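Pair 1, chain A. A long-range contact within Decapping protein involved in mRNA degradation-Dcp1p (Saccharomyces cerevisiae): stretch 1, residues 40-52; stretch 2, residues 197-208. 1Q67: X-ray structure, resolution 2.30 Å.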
# COMPACT_ATOMS: atom_id res chain seq x y z
N HIS A 40 -2.64 14.23 9.24
CA HIS A 40 -1.71 13.22 8.75
C HIS A 40 -2.00 11.92 9.47
O HIS A 40 -2.39 11.91 10.64
CB HIS A 40 -0.25 13.64 8.96
CG HIS A 40 0.18 13.72 10.39
ND1 HIS A 40 0.01 14.86 11.15
CD2 HIS A 40 0.76 12.81 11.20
CE1 HIS A 40 0.48 14.64 12.37
NE2 HIS A 40 0.94 13.41 12.43
N THR A 41 -1.84 10.82 8.75
CA THR A 41 -2.05 9.49 9.32
C THR A 41 -0.87 8.70 8.76
O THR A 41 -0.46 8.91 7.62
CB THR A 41 -3.42 8.89 8.89
OG1 THR A 41 -3.69 7.72 9.67
CG2 THR A 41 -3.43 8.54 7.42
N PRO A 42 -0.30 7.79 9.57
CA PRO A 42 0.85 6.93 9.24
C PRO A 42 0.78 5.99 8.05
O PRO A 42 1.72 5.90 7.26
CB PRO A 42 1.08 6.13 10.54
CG PRO A 42 0.38 6.93 11.60
CD PRO A 42 -0.84 7.45 10.90
N HIS A 43 -0.34 5.28 7.91
CA HIS A 43 -0.47 4.31 6.84
C HIS A 43 -1.76 4.40 6.03
O HIS A 43 -2.85 4.23 6.57
CB HIS A 43 -0.33 2.91 7.44
CG HIS A 43 0.80 2.79 8.41
ND1 HIS A 43 2.13 2.80 8.02
CD2 HIS A 43 0.82 2.72 9.77
CE1 HIS A 43 2.90 2.75 9.09
NE2 HIS A 43 2.13 2.70 10.16
N ALA A 44 -1.61 4.65 4.74
CA ALA A 44 -2.75 4.75 3.83
C ALA A 44 -2.35 4.15 2.50
O ALA A 44 -1.24 4.38 2.03
CB ALA A 44 -3.16 6.20 3.66
N SER A 45 -3.25 3.39 1.89
CA SER A 45 -2.96 2.76 0.61
C SER A 45 -3.97 3.27 -0.43
O SER A 45 -5.17 3.35 -0.16
CB SER A 45 -3.04 1.24 0.76
OG SER A 45 -2.61 0.60 -0.43
N LEU A 46 -3.47 3.59 -1.62
CA LEU A 46 -4.29 4.16 -2.68
C LEU A 46 -4.78 3.21 -3.78
O LEU A 46 -4.02 2.40 -4.33
CB LEU A 46 -3.52 5.32 -3.34
CG LEU A 46 -4.31 6.19 -4.31
CD1 LEU A 46 -5.36 6.99 -3.52
CD2 LEU A 46 -3.39 7.14 -5.04
N TYR A 47 -6.07 3.32 -4.11
CA TYR A 47 -6.70 2.54 -5.17
C TYR A 47 -7.48 3.49 -6.06
O TYR A 47 -7.88 4.57 -5.64
CB TYR A 47 -7.69 1.52 -4.62
CG TYR A 47 -7.12 0.46 -3.71
CD1 TYR A 47 -6.78 0.76 -2.39
CD2 TYR A 47 -6.95 -0.85 -4.16
CE1 TYR A 47 -6.29 -0.23 -1.54
CE2 TYR A 47 -6.46 -1.84 -3.32
CZ TYR A 47 -6.13 -1.52 -2.02
OH TYR A 47 -5.66 -2.51 -1.17
N LYS A 48 -7.71 3.07 -7.30
CA LYS A 48 -8.48 3.86 -8.23
C LYS A 48 -9.58 2.98 -8.81
O LYS A 48 -9.35 1.81 -9.15
CB LYS A 48 -7.59 4.41 -9.35
CG LYS A 48 -8.32 5.38 -10.28
CD LYS A 48 -7.36 6.08 -11.22
CE LYS A 48 -8.08 7.17 -12.00
NZ LYS A 48 -7.12 8.04 -12.74
N TRP A 49 -10.78 3.54 -8.91
CA TRP A 49 -11.93 2.81 -9.43
C TRP A 49 -11.93 2.77 -10.95
O TRP A 49 -11.79 3.79 -11.62
CB TRP A 49 -13.23 3.43 -8.93
CG TRP A 49 -14.46 2.73 -9.42
CD1 TRP A 49 -15.26 3.11 -10.46
CD2 TRP A 49 -15.00 1.50 -8.92
NE1 TRP A 49 -16.27 2.19 -10.65
CE2 TRP A 49 -16.13 1.19 -9.72
CE3 TRP A 49 -14.63 0.63 -7.89
CZ2 TRP A 49 -16.90 0.04 -9.50
CZ3 TRP A 49 -15.39 -0.51 -7.68
CH2 TRP A 49 -16.52 -0.80 -8.48
N ASP A 50 -12.09 1.57 -11.50
CA ASP A 50 -12.14 1.37 -12.94
C ASP A 50 -13.60 1.19 -13.36
O ASP A 50 -14.22 0.16 -13.06
CB ASP A 50 -11.32 0.13 -13.34
CG ASP A 50 -11.52 -0.26 -14.79
OD1 ASP A 50 -11.67 0.64 -15.65
OD2 ASP A 50 -11.51 -1.47 -15.08
N PHE A 51 -14.15 2.19 -14.03
CA PHE A 51 -15.55 2.14 -14.45
C PHE A 51 -15.84 1.07 -15.49
O PHE A 51 -16.92 0.47 -15.49
CB PHE A 51 -16.00 3.50 -14.98
CG PHE A 51 -16.17 4.53 -13.91
CD1 PHE A 51 -15.12 5.39 -13.58
CD2 PHE A 51 -17.36 4.62 -13.20
CE1 PHE A 51 -15.26 6.32 -12.56
CE2 PHE A 51 -17.52 5.55 -12.17
CZ PHE A 51 -16.46 6.40 -11.85
N LYS A 52 -14.88 0.81 -16.38
CA LYS A 52 -15.07 -0.20 -17.41
C LYS A 52 -15.29 -1.58 -16.81
O LYS A 52 -16.28 -2.24 -17.12
CB LYS A 52 -13.85 -0.23 -18.34
CG LYS A 52 -13.60 1.08 -19.08
CD LYS A 52 -12.39 0.98 -20.00
CE LYS A 52 -12.22 2.25 -20.82
NZ LYS A 52 -11.02 2.17 -21.70
N LYS A 197 -12.39 15.91 -11.84
CA LYS A 197 -12.64 15.35 -13.17
C LYS A 197 -13.55 14.14 -13.09
O LYS A 197 -13.69 13.39 -14.06
CB LYS A 197 -11.31 14.94 -13.82
CG LYS A 197 -10.83 15.88 -14.92
CD LYS A 197 -10.62 17.30 -14.44
CE LYS A 197 -10.00 18.17 -15.53
NZ LYS A 197 -10.85 18.25 -16.76
N HIS A 198 -14.16 13.93 -11.93
CA HIS A 198 -15.07 12.81 -11.71
C HIS A 198 -14.34 11.47 -11.57
O HIS A 198 -14.98 10.41 -11.62
CB HIS A 198 -16.10 12.73 -12.84
CG HIS A 198 -17.40 12.11 -12.43
ND1 HIS A 198 -17.49 10.83 -11.91
CD2 HIS A 198 -18.67 12.59 -12.46
CE1 HIS A 198 -18.75 10.56 -11.63
NE2 HIS A 198 -19.49 11.61 -11.95
N GLU A 199 -13.03 11.49 -11.40
CA GLU A 199 -12.29 10.24 -11.22
C GLU A 199 -12.47 9.85 -9.76
O GLU A 199 -12.47 10.71 -8.88
CB GLU A 199 -10.81 10.42 -11.54
CG GLU A 199 -10.57 10.89 -12.95
CD GLU A 199 -9.10 11.09 -13.25
OE1 GLU A 199 -8.44 10.09 -13.61
OE2 GLU A 199 -8.62 12.24 -13.12
N VAL A 200 -12.62 8.55 -9.51
CA VAL A 200 -12.84 8.06 -8.16
C VAL A 200 -11.66 7.27 -7.57
O VAL A 200 -11.19 6.29 -8.15
CB VAL A 200 -14.10 7.17 -8.12
CG1 VAL A 200 -14.32 6.64 -6.72
CG2 VAL A 200 -15.32 7.98 -8.58
N TYR A 201 -11.18 7.72 -6.41
CA TYR A 201 -10.07 7.06 -5.73
C TYR A 201 -10.57 6.51 -4.41
O TYR A 201 -11.52 7.03 -3.82
CB TYR A 201 -8.92 8.03 -5.44
CG TYR A 201 -8.21 8.53 -6.67
CD1 TYR A 201 -8.69 9.63 -7.38
CD2 TYR A 201 -7.07 7.88 -7.15
CE1 TYR A 201 -8.05 10.09 -8.53
CE2 TYR A 201 -6.43 8.33 -8.30
CZ TYR A 201 -6.93 9.43 -8.99
OH TYR A 201 -6.31 9.86 -10.13
N GLY A 202 -9.94 5.43 -3.97
CA GLY A 202 -10.28 4.81 -2.70
C GLY A 202 -9.02 4.80 -1.85
O GLY A 202 -7.94 4.44 -2.32
N ILE A 203 -9.13 5.21 -0.59
CA ILE A 203 -7.97 5.22 0.27
C ILE A 203 -8.22 4.34 1.49
O ILE A 203 -9.13 4.62 2.28
CB ILE A 203 -7.63 6.65 0.75
CG1 ILE A 203 -7.42 7.58 -0.45
CG2 ILE A 203 -6.35 6.63 1.59
CD1 ILE A 203 -7.21 9.04 -0.07
N TRP A 204 -7.43 3.28 1.64
CA TRP A 204 -7.55 2.40 2.79
C TRP A 204 -6.65 2.99 3.87
O TRP A 204 -5.46 3.19 3.65
CB TRP A 204 -7.07 0.97 2.48
CG TRP A 204 -7.16 0.07 3.68
CD1 TRP A 204 -8.29 -0.52 4.18
CD2 TRP A 204 -6.11 -0.25 4.61
NE1 TRP A 204 -8.01 -1.18 5.35
CE2 TRP A 204 -6.68 -1.03 5.64
CE3 TRP A 204 -4.74 0.05 4.67
CZ2 TRP A 204 -5.93 -1.51 6.73
CZ3 TRP A 204 -3.98 -0.43 5.75
CH2 TRP A 204 -4.58 -1.20 6.76
N ILE A 205 -7.22 3.27 5.03
CA ILE A 205 -6.45 3.84 6.12
C ILE A 205 -6.39 2.87 7.30
O ILE A 205 -7.42 2.42 7.79
CB ILE A 205 -7.05 5.18 6.56
CG1 ILE A 205 -7.01 6.17 5.39
CG2 ILE A 205 -6.28 5.73 7.76
CD1 ILE A 205 -7.68 7.51 5.67
N HIS A 206 -5.18 2.55 7.74
CA HIS A 206 -4.99 1.62 8.84
C HIS A 206 -5.59 2.08 10.16
O HIS A 206 -6.29 1.32 10.82
CB HIS A 206 -3.50 1.31 9.04
CG HIS A 206 -3.25 0.20 10.00
ND1 HIS A 206 -3.57 -1.12 9.71
CD2 HIS A 206 -2.80 0.20 11.27
CE1 HIS A 206 -3.32 -1.87 10.77
NE2 HIS A 206 -2.85 -1.09 11.73
N THR A 207 -5.31 3.32 10.57
CA THR A 207 -5.87 3.82 11.82
C THR A 207 -7.38 3.99 11.62
O THR A 207 -7.83 4.90 10.92
CB THR A 207 -5.26 5.18 12.22
OG1 THR A 207 -3.83 5.06 12.29
CG2 THR A 207 -5.78 5.63 13.58
N VAL A 208 -8.15 3.10 12.24
CA VAL A 208 -9.60 3.12 12.12
C VAL A 208 -10.23 4.49 12.31
O VAL A 208 -10.88 5.01 11.41
CB VAL A 208 -10.26 2.14 13.13
CG1 VAL A 208 -11.78 2.18 12.97
CG2 VAL A 208 -9.73 0.73 12.90
O HOH W 1 -3.00 5.12 9.22
O HOH W 2 -11.80 6.60 -11.46

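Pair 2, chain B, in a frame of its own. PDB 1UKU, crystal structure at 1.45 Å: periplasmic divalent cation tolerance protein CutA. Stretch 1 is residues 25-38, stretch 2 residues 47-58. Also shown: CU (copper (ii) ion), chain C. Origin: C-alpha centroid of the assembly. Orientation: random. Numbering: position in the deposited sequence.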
# COMPACT_ATOMS: atom_id res chain seq x y z
N ARG B 25 -19.23 -2.82 -12.25
CA ARG B 25 -18.24 -3.76 -12.75
C ARG B 25 -16.93 -3.05 -13.18
O ARG B 25 -16.17 -3.50 -14.01
CB ARG B 25 -18.91 -4.67 -13.80
CG ARG B 25 -19.93 -5.64 -13.12
CD ARG B 25 -19.29 -6.88 -12.66
NE ARG B 25 -20.17 -7.87 -12.02
CZ ARG B 25 -19.74 -9.05 -11.56
NH1 ARG B 25 -18.47 -9.35 -11.62
NH2 ARG B 25 -20.58 -9.92 -10.98
N LEU B 26 -16.64 -1.95 -12.47
CA LEU B 26 -15.45 -1.16 -12.75
C LEU B 26 -14.23 -1.59 -11.97
O LEU B 26 -13.12 -1.20 -12.33
CB LEU B 26 -15.70 0.33 -12.54
CG LEU B 26 -16.64 0.92 -13.58
CD1 LEU B 26 -17.02 2.34 -13.17
CD2 LEU B 26 -16.00 0.91 -14.96
N ILE B 27 -14.46 -2.34 -10.90
CA ILE B 27 -13.40 -2.94 -10.07
C ILE B 27 -13.77 -4.37 -9.79
O ILE B 27 -14.95 -4.69 -9.75
CB ILE B 27 -13.14 -2.16 -8.74
CG1 ILE B 27 -14.31 -2.23 -7.77
CG2 ILE B 27 -12.75 -0.72 -9.05
CD1 ILE B 27 -14.03 -1.52 -6.44
N ALA B 28 -12.76 -5.20 -9.56
CA ALA B 28 -12.99 -6.58 -9.13
C ALA B 28 -13.05 -6.73 -7.62
O ALA B 28 -13.69 -7.65 -7.11
CB ALA B 28 -11.92 -7.49 -9.67
N CYS B 29 -12.36 -5.85 -6.91
CA CYS B 29 -12.37 -5.93 -5.46
C CYS B 29 -11.77 -4.69 -4.86
O CYS B 29 -11.11 -3.89 -5.52
CB CYS B 29 -11.64 -7.15 -5.01
SG CYS B 29 -9.98 -7.05 -5.42
N ALA B 30 -12.09 -4.50 -3.58
CA ALA B 30 -11.62 -3.40 -2.76
C ALA B 30 -11.17 -3.93 -1.40
O ALA B 30 -11.75 -4.87 -0.88
CB ALA B 30 -12.67 -2.39 -2.61
N ASN B 31 -10.09 -3.35 -0.86
CA ASN B 31 -9.64 -3.61 0.50
C ASN B 31 -9.69 -2.25 1.24
O ASN B 31 -9.05 -1.30 0.81
CB ASN B 31 -8.21 -4.13 0.52
CG ASN B 31 -8.01 -5.51 -0.08
OD1 ASN B 31 -6.85 -5.90 -0.22
ND2 ASN B 31 -9.07 -6.26 -0.38
N LEU B 32 -10.46 -2.18 2.31
CA LEU B 32 -10.68 -0.94 3.06
C LEU B 32 -10.09 -1.06 4.44
O LEU B 32 -10.32 -2.04 5.12
CB LEU B 32 -12.17 -0.64 3.20
CG LEU B 32 -12.87 -0.06 1.96
CD1 LEU B 32 -12.63 -0.81 0.66
CD2 LEU B 32 -14.36 0.09 2.24
N ARG B 33 -9.38 -0.04 4.88
CA ARG B 33 -8.85 -0.01 6.25
C ARG B 33 -8.65 1.44 6.70
O ARG B 33 -8.34 2.31 5.91
CB ARG B 33 -7.56 -0.83 6.42
CG ARG B 33 -6.27 -0.13 6.04
CD ARG B 33 -6.12 0.09 4.61
NE ARG B 33 -4.90 0.85 4.25
CZ ARG B 33 -4.75 2.17 4.31
NH1 ARG B 33 -5.69 2.95 4.79
NH2 ARG B 33 -3.63 2.73 3.86
N GLU B 34 -8.86 1.67 7.98
CA GLU B 34 -8.67 2.98 8.58
C GLU B 34 -7.21 3.47 8.53
O GLU B 34 -6.27 2.68 8.60
CB GLU B 34 -9.18 2.95 10.03
CG GLU B 34 -10.69 2.83 10.13
CD GLU B 34 -11.18 2.55 11.55
OE1 GLU B 34 -12.36 2.12 11.70
OE2 GLU B 34 -10.41 2.76 12.52
N HIS B 35 -7.08 4.79 8.46
CA HIS B 35 -5.78 5.42 8.73
C HIS B 35 -6.02 6.82 9.26
O HIS B 35 -7.15 7.31 9.24
CB HIS B 35 -4.87 5.44 7.49
CG HIS B 35 -5.39 6.28 6.37
ND1 HIS B 35 -5.73 5.77 5.14
CD2 HIS B 35 -5.61 7.62 6.29
CE1 HIS B 35 -6.18 6.75 4.37
NE2 HIS B 35 -6.09 7.89 5.04
N ARG B 36 -4.96 7.43 9.75
CA ARG B 36 -4.97 8.83 10.16
C ARG B 36 -4.17 9.62 9.15
O ARG B 36 -3.00 9.32 8.83
CB ARG B 36 -4.39 8.97 11.56
CG ARG B 36 -5.33 8.36 12.60
CD ARG B 36 -4.72 8.21 13.94
NE ARG B 36 -5.74 7.97 14.95
CZ ARG B 36 -6.25 6.79 15.29
NH1 ARG B 36 -5.84 5.67 14.70
NH2 ARG B 36 -7.18 6.74 16.25
N ALA B 37 -4.79 10.66 8.60
CA ALA B 37 -4.18 11.49 7.58
C ALA B 37 -3.68 12.81 8.19
O ALA B 37 -4.34 13.37 9.03
CB ALA B 37 -5.14 11.79 6.47
N PHE B 38 -2.53 13.27 7.74
CA PHE B 38 -1.94 14.53 8.13
C PHE B 38 -1.58 15.30 6.90
O PHE B 38 -0.99 14.76 5.96
CB PHE B 38 -0.70 14.31 8.99
CG PHE B 38 -0.98 13.60 10.27
CD1 PHE B 38 -1.10 12.22 10.31
CD2 PHE B 38 -1.15 14.31 11.43
CE1 PHE B 38 -1.40 11.57 11.47
CE2 PHE B 38 -1.45 13.65 12.62
CZ PHE B 38 -1.57 12.27 12.62
N GLU B 47 -5.19 17.02 10.91
CA GLU B 47 -5.38 15.58 10.91
C GLU B 47 -6.83 15.28 10.62
O GLU B 47 -7.73 16.00 11.05
CB GLU B 47 -4.99 14.99 12.24
CG GLU B 47 -5.18 13.47 12.37
CD GLU B 47 -4.93 12.96 13.75
OE1 GLU B 47 -4.76 13.74 14.70
OE2 GLU B 47 -4.90 11.71 13.90
N ASP B 48 -7.06 14.15 9.94
CA ASP B 48 -8.41 13.62 9.74
C ASP B 48 -8.34 12.10 9.79
O ASP B 48 -7.45 11.51 9.17
CB ASP B 48 -8.94 14.08 8.39
CG ASP B 48 -10.41 13.79 8.21
OD1 ASP B 48 -11.13 13.69 9.23
OD2 ASP B 48 -10.92 13.63 7.08
N LYS B 49 -9.27 11.46 10.49
CA LYS B 49 -9.44 10.00 10.45
C LYS B 49 -10.21 9.65 9.20
O LYS B 49 -11.23 10.27 8.88
CB LYS B 49 -10.20 9.52 11.65
CG LYS B 49 -9.52 9.76 12.94
CD LYS B 49 -10.23 9.09 14.08
CE LYS B 49 -10.17 7.57 14.01
NZ LYS B 49 -10.87 6.91 15.18
N GLU B 50 -9.68 8.69 8.46
CA GLU B 50 -10.20 8.32 7.16
C GLU B 50 -10.26 6.81 7.00
O GLU B 50 -9.72 6.07 7.79
CB GLU B 50 -9.30 8.87 6.06
CG GLU B 50 -9.20 10.39 5.95
CD GLU B 50 -8.49 10.80 4.67
OE1 GLU B 50 -7.41 10.29 4.34
OE2 GLU B 50 -9.03 11.66 3.94
N VAL B 51 -10.89 6.39 5.90
CA VAL B 51 -10.82 5.00 5.44
C VAL B 51 -10.12 4.98 4.10
O VAL B 51 -10.61 5.61 3.14
CB VAL B 51 -12.23 4.37 5.38
CG1 VAL B 51 -12.16 2.94 4.81
CG2 VAL B 51 -12.81 4.36 6.79
N GLY B 52 -8.98 4.32 4.02
CA GLY B 52 -8.30 4.16 2.75
C GLY B 52 -8.84 2.96 2.00
O GLY B 52 -9.24 1.99 2.63
N ALA B 53 -8.82 3.03 0.67
CA ALA B 53 -9.37 1.99 -0.20
C ALA B 53 -8.37 1.64 -1.29
O ALA B 53 -7.92 2.51 -2.04
CB ALA B 53 -10.66 2.45 -0.82
N ILE B 54 -8.04 0.37 -1.32
CA ILE B 54 -7.19 -0.22 -2.33
C ILE B 54 -8.12 -0.97 -3.29
O ILE B 54 -8.73 -1.97 -2.93
CB ILE B 54 -6.16 -1.18 -1.69
CG1 ILE B 54 -5.23 -0.45 -0.72
CG2 ILE B 54 -5.32 -1.85 -2.79
CD1 ILE B 54 -4.61 -1.35 0.36
N LEU B 55 -8.19 -0.49 -4.52
CA LEU B 55 -9.04 -1.06 -5.56
C LEU B 55 -8.22 -1.79 -6.60
O LEU B 55 -7.13 -1.35 -6.93
CB LEU B 55 -9.85 0.05 -6.25
CG LEU B 55 -10.45 1.15 -5.35
CD1 LEU B 55 -11.15 2.17 -6.17
CD2 LEU B 55 -11.40 0.53 -4.32
N LYS B 56 -8.76 -2.88 -7.13
CA LYS B 56 -8.03 -3.71 -8.10
C LYS B 56 -8.86 -3.79 -9.36
O LYS B 56 -10.03 -4.13 -9.32
CB LYS B 56 -7.73 -5.09 -7.52
CG LYS B 56 -7.01 -5.02 -6.14
CD LYS B 56 -6.95 -6.35 -5.36
CE LYS B 56 -7.38 -6.23 -3.86
NZ LYS B 56 -8.90 -6.33 -3.53
N THR B 57 -8.27 -3.46 -10.52
CA THR B 57 -9.03 -3.52 -11.78
C THR B 57 -8.07 -3.69 -12.97
O THR B 57 -6.88 -3.88 -12.79
CB THR B 57 -9.96 -2.31 -11.93
OG1 THR B 57 -10.92 -2.57 -12.98
CG2 THR B 57 -9.20 -1.05 -12.33
N ARG B 58 -8.64 -3.66 -14.17
CA ARG B 58 -7.86 -3.73 -15.39
C ARG B 58 -7.32 -2.39 -15.79
O ARG B 58 -7.94 -1.38 -15.60
CB ARG B 58 -8.69 -4.26 -16.56
CG ARG B 58 -9.38 -5.58 -16.34
CD ARG B 58 -9.84 -6.21 -17.65
NE ARG B 58 -10.59 -5.29 -18.49
CZ ARG B 58 -11.90 -5.31 -18.66
NH1 ARG B 58 -12.67 -6.16 -17.96
NH2 ARG B 58 -12.47 -4.43 -19.47
CU CU C . -12.65 12.51 9.62
O HOH W 3 -11.47 4.14 14.89
O HOH W 4 -9.85 7.95 17.44
O HOH W 5 -13.30 12.36 7.96

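Two antiparallel strands that pair with the same twist can carry very different side chains, and the two contacts compared here illustrate the point. In pair 1, strands 43-50 and 200-205 run at 148° to each other with a closest approach of 4.5 Å; in pair 2, strands 29-38 and 47-57 run at 142° and approach to 4.4 Å. Fourteen central residues superpose with an RMSD of 0.5 Å, and the register is carried by main-chain hydrogen bonds that ignore sequence. A:Ser45 N donates to A:Trp204 O at 2.8 Å, and its counterpart B:Asn31 N donates to B:Ile54 O at the same 2.8 Å. One step along, A:Gly202 N reaches A:Tyr47 O at 2.8 Å, as B:Gly52 N reaches B:Arg33 O.

The matched glycines are the most instructive position. On pair 2, an ideal CB on B:Gly52 would lie 2.4 Å from B:Arg33 NH1 and 3.0 Å from B:His35 ND1, so the bare backbone makes room for the arginine, whose NH1 donates to B:His35 ND1 at 2.8 Å. On pair 1 the matching residue of that arginine is A:Tyr47, and an ideal CB on A:Gly202 would stand 4.1 Å from A:Tyr47 CB, without a clash. The same residue thus borders an aromatic ring in one case and a polar network in the other.

On the face bearing A:Ala44 and A:Leu46, matched by B:Ala30 and B:Leu32, both pairs have an apolar patch beside charged residues (A:Lys48; B:Glu34), but the bulk of the patch is distributed differently. A:Ala44 and B:Ala30 coincide almost exactly. A:Leu46 CD1 packs 3.7 Å from A:Ile203 CG1; at the matching positions, B:Leu32 CD1 lies 4.1 Å from B:Ala53 CB, while B:Leu32 CB also meets B:Val51 CG1 at 3.9 Å. B:Val51 replaces A:Tyr201, whose ring has A:Lys48 CG over one face.

Further along, charge is handled in different ways. The extended A:Lys48 forms a salt bridge from NZ to A:Glu199 OE1 at 2.6 Å. Its counterpart, B:Glu34, is acidic, and a water links B:Glu34 OE2, at 2.9 Å, to B:Lys49 NZ, at 2.8 Å. At the next matched positions both pairs keep a main-chain hydrogen bond, from A:Trp49 N to A:Val200 O (2.9 Å) and from B:His35 N to B:Glu50 O (3.0 Å), but the side chains differ: A:Trp49 CB meets A:Val200 CB at 3.9 Å, whereas B:His35 NE2 donates to B:Glu50 OE1 at 2.8 Å. The principle is general: the hydrogen-bonded ladder sets where side chains project, and apolar packing, salt bridges and hydrogen bonds can each fill the space it defines.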